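(R)-S-adenosyl-L-methionine hydrolase (Thermus thermophilus, PDB 2CW5) hydrolyses S-adenosyl-L-methionine to adenosine and L-methionine, working as a homotrimer and lacking chlorinase or fluorinase activity. Local coordinates at residues R46-Y50 against E177-R183. Residue numbers count along the deposited sequence, not the author numbering.
Sequences RRAAY and EVLTFDR
The first turn of helix 45-55, in the N-terminal domain, crosses strand 175-181 of the C-terminal domain almost at right angles (-84°), with segment axes 7.6 Å apart and the CA atoms of Arg47 and Thr180 at 5.5 Å. The helix is regular (phi/psi near -65/-42), Tyr50 N donating a hydrogen bond to Arg46 O. The strand is extended except at Leu179 (-79/-52), which with Thr180 faces Ile188 in a classic beta bulge. Arg46 (mtp) has the reach to exploit this backbone: NE donates to Leu179 O (2.7 Å), while NH2 donates to Val178 O (3.0 Å) and forms a salt bridge with Glu177 OE2 (2.5 Å). Small, branched Thr180 lets the backbones close in, its OG1 3.3 Å from Arg47 CA. Arg47 (chi1 t) has a chain long enough to run buried along the strand, CD 3.2 Å from Phe181 O, and still salt-bridge Glu13 of a neighbouring subunit, as Arg183 does Asp9 there. Tyr50 (chi1 t) offers a broad apolar surface, CD1 3.9 Å from Leu179 CD2 and CB 3.9 Å from Thr180 CG2; its side chain also lies near Glu232, a probable substrate-binding residue. The chemistry thus implies a domain interface joined by charge and backbone carbonyls around a modest apolar patch, with Arg47 and Arg183 at the other end carrying charge into the trimer contact.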
loop_
_atom_site.group_PDB
_atom_site.type_symbol
_atom_site.label_atom_id
_atom_site.label_comp_id
_atom_site.label_asym_id
_atom_site.label_seq_id
_atom_site.Cartn_x
_atom_site.Cartn_y
_atom_site.Cartn_z
ATOM N N ARG C 46 -9.489 -3.247 -17.833
ATOM C CA ARG C 46 -8.821 -2.383 -18.801
ATOM C C ARG C 46 -7.679 -1.616 -18.147
ATOM O O ARG C 46 -6.623 -1.449 -18.738
ATOM C CB ARG C 46 -9.833 -1.421 -19.427
ATOM C CG ARG C 46 -10.917 -2.139 -20.229
ATOM C CD ARG C 46 -12.077 -1.209 -20.538
ATOM N NE ARG C 46 -11.766 -0.216 -21.563
ATOM C CZ ARG C 46 -12.033 -0.368 -22.856
ATOM N NH1 ARG C 46 -12.614 -1.479 -23.291
ATOM N NH2 ARG C 46 -11.743 0.602 -23.713
ATOM N N ARG C 47 -7.901 -1.161 -16.919
ATOM C CA ARG C 47 -6.890 -0.427 -16.174
ATOM C C ARG C 47 -5.721 -1.362 -15.904
ATOM O O ARG C 47 -4.551 -0.998 -16.087
ATOM C CB ARG C 47 -7.488 0.067 -14.848
ATOM C CG ARG C 47 -6.496 0.694 -13.880
ATOM C CD ARG C 47 -5.921 1.999 -14.390
ATOM N NE ARG C 47 -5.008 2.584 -13.409
ATOM C CZ ARG C 47 -5.397 3.278 -12.342
ATOM N NH1 ARG C 47 -6.689 3.491 -12.116
ATOM N NH2 ARG C 47 -4.494 3.740 -11.486
ATOM N N ALA C 48 -6.046 -2.581 -15.489
ATOM C CA ALA C 48 -5.024 -3.577 -15.185
ATOM C C ALA C 48 -4.278 -4.020 -16.436
ATOM O O ALA C 48 -3.058 -4.212 -16.401
ATOM C CB ALA C 48 -5.658 -4.785 -14.489
ATOM N N ALA C 49 -5.003 -4.186 -17.543
ATOM C CA ALA C 49 -4.370 -4.596 -18.799
ATOM C C ALA C 49 -3.344 -3.551 -19.213
ATOM O O ALA C 49 -2.249 -3.885 -19.671
ATOM C CB ALA C 49 -5.416 -4.745 -19.908
ATOM N N TYR C 50 -3.704 -2.282 -19.059
ATOM C CA TYR C 50 -2.793 -1.205 -19.440
ATOM C C TYR C 50 -1.558 -1.172 -18.543
ATOM O O TYR C 50 -0.439 -0.994 -19.032
ATOM C CB TYR C 50 -3.500 0.157 -19.404
ATOM C CG TYR C 50 -2.587 1.297 -19.822
ATOM C CD1 TYR C 50 -2.018 1.323 -21.098
ATOM C CD2 TYR C 50 -2.248 2.315 -18.929
ATOM C CE1 TYR C 50 -1.135 2.328 -21.472
ATOM C CE2 TYR C 50 -1.358 3.334 -19.298
ATOM C CZ TYR C 50 -0.807 3.328 -20.570
ATOM O OH TYR C 50 0.079 4.313 -20.949
ATOM N N GLU C 177 -10.444 4.861 -29.148
ATOM C CA GLU C 177 -11.384 4.970 -28.038
ATOM C C GLU C 177 -10.631 5.189 -26.735
ATOM O O GLU C 177 -9.418 5.002 -26.676
ATOM C CB GLU C 177 -12.222 3.692 -27.917
ATOM C CG GLU C 177 -11.433 2.503 -27.370
ATOM C CD GLU C 177 -12.294 1.277 -27.127
ATOM O OE1 GLU C 177 -12.549 0.518 -28.081
ATOM O OE2 GLU C 177 -12.723 1.078 -25.972
ATOM N N VAL C 178 -11.348 5.602 -25.695
ATOM C CA VAL C 178 -10.715 5.780 -24.402
ATOM C C VAL C 178 -10.515 4.376 -23.841
ATOM O O VAL C 178 -11.480 3.620 -23.673
ATOM C CB VAL C 178 -11.600 6.596 -23.430
ATOM C CG1 VAL C 178 -10.947 6.636 -22.057
ATOM C CG2 VAL C 178 -11.784 8.021 -23.959
ATOM N N LEU C 179 -9.262 4.020 -23.572
ATOM C CA LEU C 179 -8.931 2.701 -23.042
ATOM C C LEU C 179 -9.214 2.605 -21.550
ATOM O O LEU C 179 -9.904 1.690 -21.087
ATOM C CB LEU C 179 -7.450 2.384 -23.292
ATOM C CG LEU C 179 -6.900 1.088 -22.672
ATOM C CD1 LEU C 179 -7.604 -0.118 -23.272
ATOM C CD2 LEU C 179 -5.398 0.996 -22.929
ATOM N N THR C 180 -8.677 3.560 -20.801
ATOM C CA THR C 180 -8.834 3.591 -19.354
ATOM C C THR C 180 -8.340 4.957 -18.868
ATOM O O THR C 180 -8.085 5.840 -19.682
ATOM C CB THR C 180 -7.996 2.453 -18.705
ATOM O OG1 THR C 180 -8.205 2.436 -17.288
ATOM C CG2 THR C 180 -6.507 2.650 -18.997
ATOM N N PHE C 181 -8.224 5.131 -17.552
ATOM C CA PHE C 181 -7.748 6.391 -16.968
ATOM C C PHE C 181 -6.636 6.083 -15.971
ATOM O O PHE C 181 -6.574 4.977 -15.440
ATOM C CB PHE C 181 -8.884 7.093 -16.213
ATOM C CG PHE C 181 -10.055 7.453 -17.071
ATOM C CD1 PHE C 181 -10.036 8.603 -17.851
ATOM C CD2 PHE C 181 -11.172 6.622 -17.124
ATOM C CE1 PHE C 181 -11.112 8.923 -18.673
ATOM C CE2 PHE C 181 -12.250 6.933 -17.941
ATOM C CZ PHE C 181 -12.222 8.087 -18.718
ATOM N N ASP C 182 -5.745 7.039 -15.714
ATOM C CA ASP C 182 -4.712 6.777 -14.721
ATOM C C ASP C 182 -5.196 7.320 -13.378
ATOM O O ASP C 182 -6.321 7.816 -13.274
ATOM C CB ASP C 182 -3.354 7.384 -15.108
ATOM C CG ASP C 182 -3.375 8.890 -15.203
ATOM O OD1 ASP C 182 -4.254 9.534 -14.591
ATOM O OD2 ASP C 182 -2.479 9.431 -15.886
ATOM N N ARG C 183 -4.356 7.228 -12.354
ATOM C CA ARG C 183 -4.740 7.676 -11.022
ATOM C C ARG C 183 -5.047 9.167 -10.889
ATOM O O ARG C 183 -5.649 9.590 -9.901
ATOM C CB ARG C 183 -3.661 7.264 -10.011
ATOM C CG ARG C 183 -2.280 7.855 -10.259
ATOM C CD ARG C 183 -1.194 6.900 -9.760
ATOM N NE ARG C 183 0.127 7.520 -9.672
ATOM C CZ ARG C 183 0.569 8.198 -8.615
ATOM N NH1 ARG C 183 -0.206 8.348 -7.548
ATOM N NH2 ARG C 183 1.790 8.717 -8.619
#